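Local structure of TsrE (Streptomyces laurentii, 7CWW) at residues Phe141-Gly146 / Arg206-Gln211; Val17-Leu22 / Asp122-Thr127. The protein probably acts as a cyclase in the biosynthesis of a thiopeptide antibiotic, belonging to the family of lantibiotic dehydratase C-terminal domains. All coordinates share one frame; numbering follows the deposited sequence.

Contact 1 (Phe141-Gly146 / Arg206-Gln211); sequences FLVCTG and RTLVEQ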
loop_
_atom_site.group_PDB
_atom_site.type_symbol
_atom_site.label_atom_id
_atom_site.label_comp_id
_atom_site.label_asym_id
_atom_site.label_seq_id
_atom_site.Cartn_x
_atom_site.Cartn_y
_atom_site.Cartn_z
ATOM N N PHE A 141 -8.282 4.051 -6.145
ATOM C CA PHE A 141 -6.900 4.504 -6.283
ATOM C C PHE A 141 -5.948 3.349 -6.558
ATOM O O PHE A 141 -4.918 3.553 -7.212
ATOM C CB PHE A 141 -6.476 5.366 -5.076
ATOM C CG PHE A 141 -6.114 4.605 -3.796
ATOM C CD1 PHE A 141 -4.882 3.978 -3.646
ATOM C CD2 PHE A 141 -6.963 4.646 -2.700
ATOM C CE1 PHE A 141 -4.538 3.335 -2.441
ATOM C CE2 PHE A 141 -6.630 3.997 -1.490
ATOM C CZ PHE A 141 -5.416 3.342 -1.374
ATOM N N LEU A 142 -6.288 2.129 -6.131
ATOM C CA LEU A 142 -5.448 0.984 -6.460
ATOM C C LEU A 142 -5.477 0.694 -7.960
ATOM O O LEU A 142 -4.427 0.470 -8.578
ATOM C CB LEU A 142 -5.895 -0.247 -5.666
ATOM C CG LEU A 142 -5.603 -0.210 -4.169
ATOM C CD1 LEU A 142 -6.222 -1.444 -3.538
ATOM C CD2 LEU A 142 -4.079 -0.110 -3.891
ATOM N N VAL A 143 -6.667 0.682 -8.566
ATOM C CA VAL A 143 -6.742 0.436 -10.012
ATOM C C VAL A 143 -5.919 1.479 -10.762
ATOM O O VAL A 143 -5.068 1.152 -11.606
ATOM C CB VAL A 143 -8.208 0.428 -10.486
ATOM C CG1 VAL A 143 -8.278 0.528 -11.999
ATOM C CG2 VAL A 143 -8.939 -0.840 -10.006
ATOM N N CYS A 144 -6.162 2.756 -10.457
ATOM C CA CYS A 144 -5.446 3.844 -11.102
ATOM C C CYS A 144 -3.942 3.798 -10.851
ATOM O O CYS A 144 -3.166 4.160 -11.743
ATOM C CB CYS A 144 -6.030 5.165 -10.609
ATOM S SG CYS A 144 -7.733 5.355 -11.211
ATOM N N THR A 145 -3.507 3.362 -9.661
ATOM C CA THR A 145 -2.069 3.329 -9.403
ATOM C C THR A 145 -1.355 2.353 -10.337
ATOM O O THR A 145 -0.268 2.653 -10.854
ATOM C CB THR A 145 -1.811 2.975 -7.940
ATOM O OG1 THR A 145 -2.282 4.045 -7.119
ATOM C CG2 THR A 145 -0.314 2.783 -7.677
ATOM N N GLY A 146 -1.948 1.181 -10.568
ATOM C CA GLY A 146 -1.336 0.219 -11.474
ATOM C C GLY A 146 -1.213 0.729 -12.902
ATOM O O GLY A 146 -0.242 0.407 -13.593
ATOM N N ARG A 206 -13.211 -0.766 -15.864
ATOM C CA ARG A 206 -12.952 -0.298 -17.222
ATOM C C ARG A 206 -13.040 1.220 -17.287
ATOM O O ARG A 206 -12.270 1.869 -18.007
ATOM C CB ARG A 206 -13.931 -0.938 -18.215
ATOM C CG ARG A 206 -13.681 -0.509 -19.665
ATOM C CD ARG A 206 -14.260 -1.471 -20.701
ATOM N NE ARG A 206 -13.362 -1.561 -21.851
ATOM C CZ ARG A 206 -12.844 -2.686 -22.326
ATOM N NH1 ARG A 206 -12.029 -2.642 -23.369
ATOM N NH2 ARG A 206 -13.143 -3.854 -21.774
ATOM N N THR A 207 -13.959 1.801 -16.516
ATOM C CA THR A 207 -14.145 3.250 -16.527
ATOM C C THR A 207 -12.952 3.967 -15.907
ATOM O O THR A 207 -12.533 5.023 -16.394
ATOM C CB THR A 207 -15.426 3.599 -15.788
ATOM O OG1 THR A 207 -16.535 3.209 -16.602
ATOM C CG2 THR A 207 -15.489 5.099 -15.496
ATOM N N LEU A 208 -12.396 3.411 -14.829
ATOM C CA LEU A 208 -11.196 3.991 -14.241
ATOM C C LEU A 208 -10.023 3.915 -15.204
ATOM O O LEU A 208 -9.246 4.868 -15.323
ATOM C CB LEU A 208 -10.843 3.271 -12.942
ATOM C CG LEU A 208 -11.792 3.486 -11.767
ATOM C CD1 LEU A 208 -11.565 2.395 -10.723
ATOM C CD2 LEU A 208 -11.536 4.874 -11.185
ATOM N N VAL A 209 -9.870 2.779 -15.886
ATOM C CA VAL A 209 -8.778 2.637 -16.842
ATOM C C VAL A 209 -8.947 3.633 -17.979
ATOM O O VAL A 209 -7.980 4.276 -18.413
ATOM C CB VAL A 209 -8.695 1.187 -17.351
ATOM C CG1 VAL A 209 -7.631 1.074 -18.444
ATOM C CG2 VAL A 209 -8.390 0.225 -16.189
ATOM N N GLU A 210 -10.183 3.799 -18.467
ATOM C CA GLU A 210 -10.423 4.820 -19.480
ATOM C C GLU A 210 -10.073 6.207 -18.950
ATOM O O GLU A 210 -9.473 7.024 -19.663
ATOM C CB GLU A 210 -11.884 4.781 -19.946
ATOM C CG GLU A 210 -12.313 5.993 -20.776
ATOM C CD GLU A 210 -11.778 5.962 -22.209
ATOM O OE1 GLU A 210 -11.582 7.053 -22.806
ATOM O OE2 GLU A 210 -11.547 4.850 -22.736
ATOM N N GLN A 211 -10.444 6.499 -17.706
ATOM C CA GLN A 211 -10.145 7.817 -17.147
ATOM C C GLN A 211 -8.650 8.007 -16.925
ATOM O O GLN A 211 -8.186 9.143 -16.796
ATOM C CB GLN A 211 -10.913 8.008 -15.834
ATOM C CG GLN A 211 -12.439 8.117 -16.022
ATOM C CD GLN A 211 -13.198 8.047 -14.696
ATOM O OE1 GLN A 211 -12.673 7.573 -13.691
ATOM N NE2 GLN A 211 -14.436 8.530 -14.695
#
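Leu208 meets Val143 and Cys144 with its CB and both methyls of its fork, while CG stands further back. Its CB lies 3.9 Å from Val143 CG1 and 4.1 Å from Cys144 SG, so even the root of the side chain is packed. At the tip the two methyls part company: CD1 rests 3.9 Å from Val143 CB, while CD2 approaches Cys144 SG at 3.8 Å. The branched end thus straddles two consecutive residues of the facing helix, which a leucine can do because its fork sits one carbon further out than that of valine. The Leu208 and Val143 side chains cross at about a right angle. Val143 holds CG1 anti to its backbone N (chi1 166°), and this methyl also brushes Val209 CG2, 4.2 Å away. Beta-branched valine suits the place because its CB and CG1 lie against Leu208 and Val209. The segment axes, inclined at 46°, pass 9.4 Å apart.

On another side of helix 131-149, Thr145 binds its own helix: its OG1 donates to Phe141 O at 2.7 Å, from the opposite face of the carbonyl plane to the backbone N of Thr145. The same hydroxyl is hydrogen-bonded to Trp229 NE1 of helix 224-245, and Gly146 touches the bound polyethylene glycol.

Leu230 of helix 224-245 and Met212 extend the apolar surroundings of Cys144, as Phe345 and Tyr349 do those of Val209. With no hydrogen bond crossing between 141-146 and 206-211, the two helices are held here by dispersion and by the exclusion of water from buried side chains.

Contact 2 (Val17-Leu22 / Asp122-Thr127); sequences VQEDLL and DTLRAT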
loop_
_atom_site.group_PDB
_atom_site.type_symbol
_atom_site.label_atom_id
_atom_site.label_comp_id
_atom_site.label_asym_id
_atom_site.label_seq_id
_atom_site.Cartn_x
_atom_site.Cartn_y
_atom_site.Cartn_z
ATOM N N VAL A 17 -11.227 3.307 17.264
ATOM C CA VAL A 17 -10.942 4.390 18.197
ATOM C C VAL A 17 -9.758 5.219 17.709
ATOM O O VAL A 17 -9.732 6.444 17.897
ATOM C CB VAL A 17 -10.704 3.815 19.602
ATOM C CG1 VAL A 17 -10.385 4.929 20.605
ATOM C CG2 VAL A 17 -11.925 3.020 20.058
ATOM N N GLN A 18 -8.769 4.583 17.067
ATOM C CA GLN A 18 -7.687 5.343 16.446
ATOM C C GLN A 18 -8.237 6.365 15.470
ATOM O O GLN A 18 -7.742 7.493 15.389
ATOM C CB GLN A 18 -6.722 4.416 15.706
ATOM C CG GLN A 18 -5.991 3.419 16.601
ATOM C CD GLN A 18 -5.184 2.471 15.765
ATOM O OE1 GLN A 18 -4.880 2.773 14.610
ATOM N NE2 GLN A 18 -4.832 1.312 16.327
ATOM N N GLU A 19 -9.250 5.976 14.698
ATOM C CA GLU A 19 -9.796 6.879 13.695
ATOM C C GLU A 19 -10.467 8.076 14.360
ATOM O O GLU A 19 -10.217 9.227 13.980
ATOM C CB GLU A 19 -10.776 6.110 12.804
ATOM C CG GLU A 19 -11.437 6.918 11.704
ATOM C CD GLU A 19 -12.320 6.044 10.822
ATOM O OE1 GLU A 19 -11.847 4.959 10.399
ATOM O OE2 GLU A 19 -13.492 6.427 10.590
ATOM N N ASP A 20 -11.326 7.819 15.357
ATOM C CA ASP A 20 -11.966 8.902 16.111
ATOM C C ASP A 20 -10.933 9.860 16.702
ATOM O O ASP A 20 -11.064 11.083 16.587
ATOM C CB ASP A 20 -12.838 8.325 17.233
ATOM C CG ASP A 20 -14.033 7.536 16.714
ATOM O OD1 ASP A 20 -14.577 7.884 15.640
ATOM O OD2 ASP A 20 -14.432 6.566 17.393
ATOM N N LEU A 21 -9.905 9.315 17.365
ATOM C CA LEU A 21 -8.873 10.161 17.966
ATOM C C LEU A 21 -8.144 10.975 16.912
ATOM O O LEU A 21 -7.814 12.150 17.123
ATOM C CB LEU A 21 -7.874 9.300 18.736
ATOM C CG LEU A 21 -8.383 8.674 20.023
ATOM C CD1 LEU A 21 -7.363 7.658 20.536
ATOM C CD2 LEU A 21 -8.636 9.783 21.032
ATOM N N LEU A 22 -7.861 10.357 15.775
ATOM C CA LEU A 22 -7.152 11.051 14.710
ATOM C C LEU A 22 -7.971 12.221 14.174
ATOM O O LEU A 22 -7.471 13.350 14.071
ATOM C CB LEU A 22 -6.826 10.045 13.608
ATOM C CG LEU A 22 -5.914 10.405 12.447
ATOM C CD1 LEU A 22 -4.608 11.027 12.920
ATOM C CD2 LEU A 22 -5.644 9.117 11.689
ATOM N N ASP A 122 -8.756 13.421 4.863
ATOM C CA ASP A 122 -9.934 13.742 4.064
ATOM C C ASP A 122 -10.645 12.475 3.618
ATOM O O ASP A 122 -11.880 12.426 3.574
ATOM C CB ASP A 122 -9.529 14.567 2.844
ATOM C CG ASP A 122 -9.193 16.002 3.193
ATOM O OD1 ASP A 122 -9.435 16.408 4.354
ATOM O OD2 ASP A 122 -8.667 16.710 2.305
ATOM N N THR A 123 -9.868 11.445 3.272
ATOM C CA THR A 123 -10.432 10.166 2.856
ATOM C C THR A 123 -11.214 9.520 3.993
ATOM O O THR A 123 -12.361 9.092 3.808
ATOM C CB THR A 123 -9.304 9.245 2.369
ATOM O OG1 THR A 123 -8.618 9.858 1.265
ATOM C CG2 THR A 123 -9.841 7.893 1.953
ATOM N N LEU A 124 -10.606 9.452 5.184
ATOM C CA LEU A 124 -11.307 8.947 6.364
ATOM C C LEU A 124 -12.568 9.758 6.658
ATOM O O LEU A 124 -13.634 9.190 6.924
ATOM C CB LEU A 124 -10.370 8.959 7.574
ATOM C CG LEU A 124 -9.155 8.038 7.389
ATOM C CD1 LEU A 124 -8.214 8.160 8.572
ATOM C CD2 LEU A 124 -9.608 6.585 7.186
ATOM N N ARG A 125 -12.468 11.093 6.629
ATOM C CA ARG A 125 -13.630 11.918 6.950
ATOM C C ARG A 125 -14.757 11.695 5.954
ATOM O O ARG A 125 -15.935 11.656 6.332
ATOM C CB ARG A 125 -13.253 13.401 6.974
ATOM C CG ARG A 125 -12.375 13.804 8.127
ATOM C CD ARG A 125 -12.334 15.324 8.299
ATOM N NE ARG A 125 -11.737 15.673 9.584
ATOM C CZ ARG A 125 -10.496 16.120 9.727
ATOM N NH1 ARG A 125 -10.033 16.411 10.937
ATOM N NH2 ARG A 125 -9.724 16.286 8.657
ATOM N N ALA A 126 -14.418 11.570 4.670
ATOM C CA ALA A 126 -15.440 11.417 3.639
ATOM C C ALA A 126 -16.136 10.069 3.707
ATOM O O ALA A 126 -17.238 9.926 3.172
ATOM C CB ALA A 126 -14.825 11.596 2.250
ATOM N N THR A 127 -15.514 9.075 4.331
ATOM C CA THR A 127 -16.058 7.728 4.354
ATOM C C THR A 127 -16.321 7.251 5.770
ATOM O O THR A 127 -16.580 6.060 5.971
ATOM C CB THR A 127 -15.114 6.762 3.636
ATOM O OG1 THR A 127 -13.833 6.769 4.282
ATOM C CG2 THR A 127 -14.949 7.175 2.177
#
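Thr127 OG1 is gripped twice, donating to Thr123 O at 2.8 Å and accepting from Arg134 NE, and the same arginine reaches across to form a salt bridge with Glu19 OE1, the carboxylate oxygen that approaches Leu124. The threonine hydroxyl comes to the carbonyl tilted 30° from its plane, turning back on the preceding helical turn. A glutamate suits position 19 because its chain is long: stretched out through chi1 and chi2 (180° and 176°), it carries the charge over to Arg134 and lays OE1 4.2 Å from Leu124 CD2, a plain van der Waals approach.

One turn on, Leu22 supplies the apolar half. Its CG stands anti to the backbone N, which brings CD2 to 4.2 Å from Leu124 CD1. The two leucines meet methyl to methyl, their side chains at about a right angle. Leu124 therefore offers one methyl to Glu19 and the other to Leu22.

Tyr44 of strand 39-49 touches both leucines, with Trp42 adding to the cover of Leu22. Helix 15-35 also carries Leu21 against helix 65-78, whereas helix 106-127 sends Thr123 and Thr127 onto Val137 of helix 131-149.

Overall arrangement
Both segments of contact 2 precede those of contact 1 in the sequence. Helices 106-127 and 131-149, which supply one segment to each, follow each other directly, so a single short connection carries the chain from one contact to the other. The centres of the two contacts are 24 Å apart and their nearest atoms about 6 Å, so they do not meet directly. Contact 2 ties the N-terminal part, where helix 15-35 accompanies a three-stranded antiparallel sheet, to the helical part; contact 1 binds two helices within that part, beside the bound polyethylene glycol. Leu327 touches Phe141 as well as Leu124. Consecutive helices thus carry the packing from the sheet-bearing part into the helical one.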